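Local coordinates for protein pyridoxine 4-oxidase (Mesorhizobium loti, PDB 4HA6) that probably catalyses the FAD-dependent oxidation of pyridoxine to pyridoxal, as a member of the GMC oxidoreductase family, at residues Gln290-Gly295 and Pro482-Gly487; His444-Gly449 and Ala486-Ala491. All coordinates share one frame; numbering follows the deposited sequence.

Interaction 1 (Gln290-Gly295 and Pro482-Gly487); sequences QDHLLG and PNLTAG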
loop_
_atom_site.group_PDB
_atom_site.type_symbol
_atom_site.label_atom_id
_atom_site.label_comp_id
_atom_site.label_asym_id
_atom_site.label_seq_id
_atom_site.Cartn_x
_atom_site.Cartn_y
_atom_site.Cartn_z
ATOM N N GLN A 290 -1.215 -0.275 10.571
ATOM C CA GLN A 290 0.211 -0.070 10.277
ATOM C C GLN A 290 0.406 0.788 9.033
ATOM O O GLN A 290 -0.459 0.831 8.166
ATOM C CB GLN A 290 0.897 -1.420 10.052
ATOM C CG GLN A 290 0.894 -2.312 11.279
ATOM C CD GLN A 290 1.074 -3.766 10.912
ATOM O OE1 GLN A 290 2.145 -4.170 10.446
ATOM N NE2 GLN A 290 0.007 -4.553 11.066
ATOM N N ASP A 291 1.569 1.425 8.926
ATOM C CA ASP A 291 1.925 2.186 7.732
ATOM C C ASP A 291 3.447 2.299 7.698
ATOM O O ASP A 291 4.114 2.081 8.720
ATOM C CB ASP A 291 1.271 3.572 7.761
ATOM C CG ASP A 291 1.624 4.436 6.540
ATOM O OD1 ASP A 291 1.833 3.885 5.424
ATOM O OD2 ASP A 291 1.674 5.684 6.702
ATOM N N HIS A 292 4.003 2.588 6.522
ATOM C CA HIS A 292 5.449 2.825 6.404
ATOM C C HIS A 292 5.675 4.327 6.462
ATOM O O HIS A 292 4.819 5.096 6.021
ATOM C CB HIS A 292 5.996 2.305 5.069
ATOM C CG HIS A 292 6.295 0.837 5.040
ATOM N ND1 HIS A 292 5.817 0.004 4.050
ATOM C CD2 HIS A 292 7.060 0.061 5.846
ATOM C CE1 HIS A 292 6.254 -1.227 4.259
ATOM N NE2 HIS A 292 7.010 -1.218 5.344
ATOM N N LEU A 293 6.826 4.735 7.001
ATOM C CA LEU A 293 7.283 6.117 6.932
ATOM C C LEU A 293 8.532 6.236 6.056
ATOM O O LEU A 293 9.332 5.288 5.952
ATOM C CB LEU A 293 7.621 6.641 8.333
ATOM C CG LEU A 293 6.442 6.895 9.262
ATOM C CD1 LEU A 293 6.927 7.085 10.694
ATOM C CD2 LEU A 293 5.682 8.127 8.779
ATOM N N LEU A 294 8.696 7.405 5.433
ATOM C CA LEU A 294 9.967 7.766 4.813
ATOM C C LEU A 294 10.414 9.118 5.351
ATOM O O LEU A 294 9.614 10.053 5.429
ATOM C CB LEU A 294 9.842 7.831 3.295
ATOM C CG LEU A 294 9.689 6.490 2.582
ATOM C CD1 LEU A 294 9.416 6.674 1.099
ATOM C CD2 LEU A 294 10.942 5.651 2.799
ATOM N N GLY A 295 11.688 9.226 5.719
ATOM C CA GLY A 295 12.237 10.494 6.136
ATOM C C GLY A 295 12.477 11.363 4.914
ATOM O O GLY A 295 13.210 10.972 3.990
ATOM N N PRO A 482 -1.798 -9.147 8.282
ATOM C CA PRO A 482 -1.351 -9.256 9.679
ATOM C C PRO A 482 -0.227 -8.270 9.950
ATOM O O PRO A 482 -0.201 -7.631 11.003
ATOM C CB PRO A 482 -0.838 -10.704 9.775
ATOM C CG PRO A 482 -1.690 -11.455 8.733
ATOM C CD PRO A 482 -1.809 -10.459 7.596
ATOM N N ASN A 483 0.683 -8.150 8.989
ATOM C CA ASN A 483 1.779 -7.202 9.084
ATOM C C ASN A 483 2.210 -6.716 7.701
ATOM O O ASN A 483 2.057 -7.412 6.697
ATOM C CB ASN A 483 2.979 -7.826 9.805
ATOM C CG ASN A 483 3.398 -9.153 9.190
ATOM O OD1 ASN A 483 3.033 -10.217 9.683
ATOM N ND2 ASN A 483 4.150 -9.093 8.090
ATOM N N LEU A 484 2.744 -5.505 7.683
ATOM C CA LEU A 484 3.406 -4.915 6.537
ATOM C C LEU A 484 4.437 -5.856 5.915
ATOM O O LEU A 484 5.178 -6.532 6.640
ATOM C CB LEU A 484 4.145 -3.684 7.043
ATOM C CG LEU A 484 3.898 -2.245 6.589
ATOM C CD1 LEU A 484 2.662 -2.065 5.724
ATOM C CD2 LEU A 484 3.876 -1.318 7.800
ATOM N N THR A 485 4.494 -5.893 4.579
ATOM C CA THR A 485 5.663 -6.447 3.886
ATOM C C THR A 485 6.794 -5.458 4.060
ATOM O O THR A 485 6.567 -4.354 4.553
ATOM C CB THR A 485 5.392 -6.637 2.401
ATOM O OG1 THR A 485 4.902 -5.404 1.854
ATOM C CG2 THR A 485 4.331 -7.720 2.217
ATOM N N ALA A 486 8.009 -5.825 3.660
ATOM C CA ALA A 486 9.156 -4.925 3.858
ATOM C C ALA A 486 9.046 -3.603 3.082
ATOM O O ALA A 486 9.547 -2.563 3.530
ATOM C CB ALA A 486 10.485 -5.642 3.519
ATOM N N GLY A 487 8.415 -3.648 1.910
ATOM C CA GLY A 487 8.358 -2.489 1.033
ATOM C C GLY A 487 6.919 -2.232 0.608
ATOM O O GLY A 487 5.984 -2.667 1.276
#

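Interaction 2 (His444-Gly449 and Ala486-Ala491); sequences HHHPCG and AGPIHA. With FAD (flavin-adenine dinucleotide), chain B; PXM (4-(aminomethyl)-5-(hydroxymethyl)-2-methylpyridin-3-ol), chain J.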
loop_
_atom_site.group_PDB
_atom_site.type_symbol
_atom_site.label_atom_id
_atom_site.label_comp_id
_atom_site.label_asym_id
_atom_site.label_seq_id
_atom_site.Cartn_x
_atom_site.Cartn_y
_atom_site.Cartn_z
ATOM N N HIS A 444 4.529 6.630 3.660
ATOM C CA HIS A 444 4.982 5.959 2.446
ATOM C C HIS A 444 3.772 5.448 1.658
ATOM O O HIS A 444 3.943 4.848 0.600
ATOM C CB HIS A 444 5.911 4.805 2.835
ATOM C CG HIS A 444 6.771 4.273 1.718
ATOM N ND1 HIS A 444 6.477 4.445 0.385
ATOM C CD2 HIS A 444 7.920 3.552 1.760
ATOM C CE1 HIS A 444 7.404 3.846 -0.351
ATOM N NE2 HIS A 444 8.291 3.307 0.460
ATOM N N HIS A 445 2.567 5.669 2.198
ATOM C CA HIS A 445 1.311 5.343 1.627
ATOM C C HIS A 445 0.899 3.912 1.665
ATOM O O HIS A 445 0.288 3.468 0.749
ATOM C CB HIS A 445 1.192 5.840 0.187
ATOM C CG HIS A 445 1.342 7.287 0.052
ATOM N ND1 HIS A 445 2.452 7.836 -0.306
ATOM C CD2 HIS A 445 0.517 8.292 0.381
ATOM C CE1 HIS A 445 2.321 9.105 -0.266
ATOM N NE2 HIS A 445 1.153 9.378 0.155
ATOM N N HIS A 446 1.223 3.189 2.707
ATOM C CA HIS A 446 0.934 1.761 2.809
ATOM C C HIS A 446 0.078 1.383 4.023
ATOM O O HIS A 446 0.466 0.474 4.767
ATOM C CB HIS A 446 2.252 0.969 2.873
ATOM C CG HIS A 446 3.204 1.296 1.765
ATOM N ND1 HIS A 446 4.570 1.246 1.920
ATOM C CD2 HIS A 446 2.980 1.681 0.487
ATOM C CE1 HIS A 446 5.152 1.600 0.785
ATOM N NE2 HIS A 446 4.210 1.852 -0.101
ATOM N N PRO A 447 -1.075 2.058 4.224
ATOM C CA PRO A 447 -1.908 1.689 5.381
ATOM C C PRO A 447 -2.487 0.291 5.210
ATOM O O PRO A 447 -2.818 -0.080 4.074
ATOM C CB PRO A 447 -3.038 2.723 5.350
ATOM C CG PRO A 447 -3.156 3.123 3.911
ATOM C CD PRO A 447 -1.730 3.083 3.384
ATOM N N CYS A 448 -2.584 -0.464 6.311
ATOM C CA CYS A 448 -3.039 -1.854 6.284
ATOM C C CYS A 448 -3.302 -2.359 7.706
ATOM O O CYS A 448 -2.955 -1.683 8.678
ATOM C CB CYS A 448 -1.990 -2.741 5.594
ATOM S SG CYS A 448 -0.471 -3.085 6.597
ATOM N N GLY A 449 -3.945 -3.523 7.823
ATOM C CA GLY A 449 -4.005 -4.250 9.090
ATOM C C GLY A 449 -5.252 -4.103 9.957
ATOM O O GLY A 449 -5.371 -4.746 11.000
ATOM N N ALA A 486 8.009 -5.825 3.660
ATOM C CA ALA A 486 9.156 -4.925 3.858
ATOM C C ALA A 486 9.046 -3.603 3.082
ATOM O O ALA A 486 9.547 -2.563 3.530
ATOM C CB ALA A 486 10.485 -5.642 3.519
ATOM N N GLY A 487 8.415 -3.648 1.910
ATOM C CA GLY A 487 8.358 -2.489 1.033
ATOM C C GLY A 487 6.919 -2.232 0.608
ATOM O O GLY A 487 5.984 -2.667 1.276
ATOM N N PRO A 488 6.734 -1.530 -0.513
ATOM C CA PRO A 488 5.386 -1.201 -0.979
ATOM C C PRO A 488 4.466 -2.432 -1.064
ATOM O O PRO A 488 4.906 -3.521 -1.461
ATOM C CB PRO A 488 5.655 -0.582 -2.361
ATOM C CG PRO A 488 7.015 0.037 -2.226
ATOM C CD PRO A 488 7.780 -0.958 -1.385
ATOM N N ILE A 489 3.196 -2.240 -0.704
ATOM C CA ILE A 489 2.281 -3.348 -0.443
ATOM C C ILE A 489 1.295 -3.715 -1.560
ATOM O O ILE A 489 0.473 -4.622 -1.383
ATOM C CB ILE A 489 1.423 -3.046 0.798
ATOM C CG1 ILE A 489 0.530 -1.819 0.551
ATOM C CG2 ILE A 489 2.301 -2.856 2.043
ATOM C CD1 ILE A 489 -0.401 -1.507 1.728
ATOM N N HIS A 490 1.330 -3.015 -2.688
ATOM C CA HIS A 490 0.328 -3.264 -3.725
ATOM C C HIS A 490 0.407 -4.714 -4.232
ATOM O O HIS A 490 -0.626 -5.364 -4.430
ATOM C CB HIS A 490 0.471 -2.250 -4.867
ATOM C CG HIS A 490 -0.623 -2.304 -5.889
ATOM N ND1 HIS A 490 -0.371 -2.487 -7.233
ATOM C CD2 HIS A 490 -1.965 -2.168 -5.771
ATOM C CE1 HIS A 490 -1.515 -2.462 -7.898
ATOM N NE2 HIS A 490 -2.499 -2.270 -7.037
ATOM N N ALA A 491 1.616 -5.238 -4.411
ATOM C CA ALA A 491 1.754 -6.618 -4.900
ATOM C C ALA A 491 1.047 -7.569 -3.933
ATOM O O ALA A 491 0.363 -8.512 -4.345
ATOM C CB ALA A 491 3.224 -7.005 -5.032
HETATM P PA FAD B . -7.789 0.759 -2.671
HETATM O O1A FAD B . -7.004 0.422 -3.931
HETATM O O2A FAD B . -7.522 2.069 -1.984
HETATM O O5B FAD B . -9.358 0.659 -3.055
HETATM C C5B FAD B . -10.423 1.122 -2.231
HETATM C C4B FAD B . -11.558 1.450 -3.192
HETATM O O4B FAD B . -12.839 1.321 -2.568
HETATM C C3B FAD B . -11.452 2.888 -3.683
HETATM O O3B FAD B . -11.662 2.851 -5.104
HETATM C C2B FAD B . -12.582 3.626 -2.970
HETATM O O2B FAD B . -13.090 4.712 -3.766
HETATM C C1B FAD B . -13.613 2.521 -2.757
HETATM N N9A FAD B . -14.483 2.684 -1.555
HETATM C C8A FAD B . -14.093 3.056 -0.316
HETATM N N7A FAD B . -15.158 3.073 0.531
HETATM C C5A FAD B . -16.259 2.701 -0.162
HETATM C C6A FAD B . -17.702 2.506 0.135
HETATM N N6A FAD B . -18.201 2.714 1.395
HETATM N N1A FAD B . -18.509 2.107 -0.890
HETATM C C2A FAD B . -18.030 1.885 -2.132
HETATM N N3A FAD B . -16.727 2.042 -2.457
HETATM C C4A FAD B . -15.804 2.441 -1.535
HETATM N N1 FAD B . 1.899 0.521 -3.422
HETATM C C2 FAD B . 2.914 -0.088 -4.063
HETATM O O2 FAD B . 3.056 -1.322 -3.914
HETATM N N3 FAD B . 3.794 0.583 -4.830
HETATM C C4 FAD B . 3.708 1.910 -5.027
HETATM O O4 FAD B . 4.546 2.526 -5.736
HETATM C C4X FAD B . 2.616 2.651 -4.354
HETATM N N5 FAD B . 2.466 3.985 -4.484
HETATM C C5X FAD B . 1.445 4.635 -3.871
HETATM C C6 FAD B . 1.293 6.012 -4.020
HETATM C C7 FAD B . 0.241 6.678 -3.398
HETATM C C7M FAD B . 0.090 8.169 -3.573
HETATM C C8 FAD B . -0.733 5.915 -2.569
HETATM C C8M FAD B . -1.865 6.640 -1.893
HETATM C C9 FAD B . -0.593 4.536 -2.415
HETATM C C9A FAD B . 0.470 3.879 -3.036
HETATM N N10 FAD B . 0.624 2.490 -2.884
HETATM C C10 FAD B . 1.691 1.850 -3.531
HETATM C "C1'" FAD B . -0.318 1.728 -2.055
HETATM C "C2'" FAD B . -1.298 0.904 -2.874
HETATM O "O2'" FAD B . -1.834 1.696 -3.946
HETATM C "C3'" FAD B . -2.412 0.463 -1.922
HETATM O "O3'" FAD B . -1.809 -0.165 -0.779
HETATM C "C4'" FAD B . -3.376 -0.496 -2.598
HETATM O "O4'" FAD B . -3.904 0.153 -3.768
HETATM C "C5'" FAD B . -4.503 -0.919 -1.650
HETATM O "O5'" FAD B . -5.573 -1.439 -2.435
HETATM P P FAD B . -6.957 -1.827 -1.730
HETATM O O1P FAD B . -7.795 -2.701 -2.655
HETATM O O2P FAD B . -6.688 -2.294 -0.314
HETATM O O3P FAD B . -7.657 -0.394 -1.564
HETATM N N1 PXM J . 7.984 7.369 -2.652
HETATM C C2 PXM J . 6.801 7.379 -2.041
HETATM C C2A PXM J . 6.371 8.502 -1.151
HETATM C C3 PXM J . 5.979 6.287 -2.275
HETATM O O3 PXM J . 4.744 6.246 -1.667
HETATM C C4 PXM J . 6.377 5.218 -3.106
HETATM C C5 PXM J . 7.662 5.279 -3.722
HETATM C C5A PXM J . 8.262 4.250 -4.660
HETATM O O5 PXM J . 7.807 2.944 -4.571
HETATM C C6 PXM J . 8.440 6.409 -3.453
HETATM C C4A PXM J . 5.401 4.090 -3.283
HETATM N N4 PXM J . 4.857 3.590 -2.054
#

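Interaction 1 (Gln290-Gly295 and Pro482-Gly487)
The H292 imidazole has L484 CG over one face, 3.6 Å from the ring centroid and 21° off the normal, a CH-pi contact. T485 O lies in the ring plane at the edge, 3.2 Å from H292 CE1. G487 O approaches H292 CE1 at 3.3 Å, near the plane. Both ring nitrogens are hydrogen-bonded outside these segments: ND1 to H446 ND1, NE2 to T363 O. These bonds would fix the ring rotation.

The Q290 amide is used at both ends. Q290 OE1 accepts from L484 N at 3.1 Å, nearly straight at 164°, with the donor above the carbonyl plane. Q290 NE2 donates to P482 O at 3.1 Å, close to the amide plane, and also to N288 O. The Q290 chain is extended beyond CG, so the amide reaches across to the loop.

Residues 290-292 lead into strand 293-302 of the antiparallel sheet. The loop 482-487 follows strand 473-475, an outer strand of the parallel Rossmann-type sheet. The contact joins these two parts of the GMC fold.

L484 is off the staggered positions at both chi1 (-119°) and chi2, a strained conformation. L484 CD2 meets D291 O at 3.5 Å. D291 CB points away; OD2 is hydrogen-bonded to Y388 OH and T443 OG1, OD1 to H446 N. The loop is braced internally: N483 ND2 donates to L484 O at 3.1 Å, and T485 OG1 is hydrogen-bonded to G487 O at 3.0 Å.

Interaction 2 (His444-Gly449 and Ala486-Ala491)
Pyridoxamine (PXM) O3 is gripped twice: it donates to H444 O at 2.8 Å and accepts from H445 ND1 at 3.1 Å, nearly straight at 163°. The amine PXM N4 also donates to H444 O. H446 NE2 stands 2.7 Å from PXM N4, which lies near the H446 ring plane. The H445 ring lies with one face over FAD C7M. An alanine at H445 would remove this imidazole, and would probably weaken the hold on O3 and loosen the packing at the methylated end of the flavin.

Across the segments, P488 CA sits over one face of H446, 3.6 Å from the ring centroid, a CH-pi contact. H444 O lies over the rim of the opposite face. I489 CD1 packs against H446 CA at 3.7 Å and against H446 CB. H292, from a neighbouring segment, helps position H446.

On the flavin side, H490 N donates to FAD O2 at 2.7 Å. P488 CB lies 3.1 Å from the same FAD O2. H490 begins helix 490-506, whose N-terminal end would favour negative charge at the pyrimidine end of a reduced flavin. H444, H445 and H446 line one side of the site where PXM C4A meets FAD N5 at 3.2 Å, consistent with the active site of GMC oxidoreductases.

Overall arrangement
Both contacts are buried. Interaction 2 lies nearer the centre of the chain. They share A486 and G487, so 482-491 runs past both 290-295 and 444-449. The first segments are also joined directly: H292 O accepts from H444 N at 2.8 Å. L484 CD1 packs on C448 SG. Both interactions have a CH-pi contact on a histidine face. The difference is that interaction 1 also has the two Q290 hydrogen bonds across it. Interaction 2 has no direct hydrogen bond between its segments; apolar packing, FAD and pyridoxamine connect them. H292 of interaction 1 is probably a second-shell residue that positions H446. Interaction 2 meets both ligands.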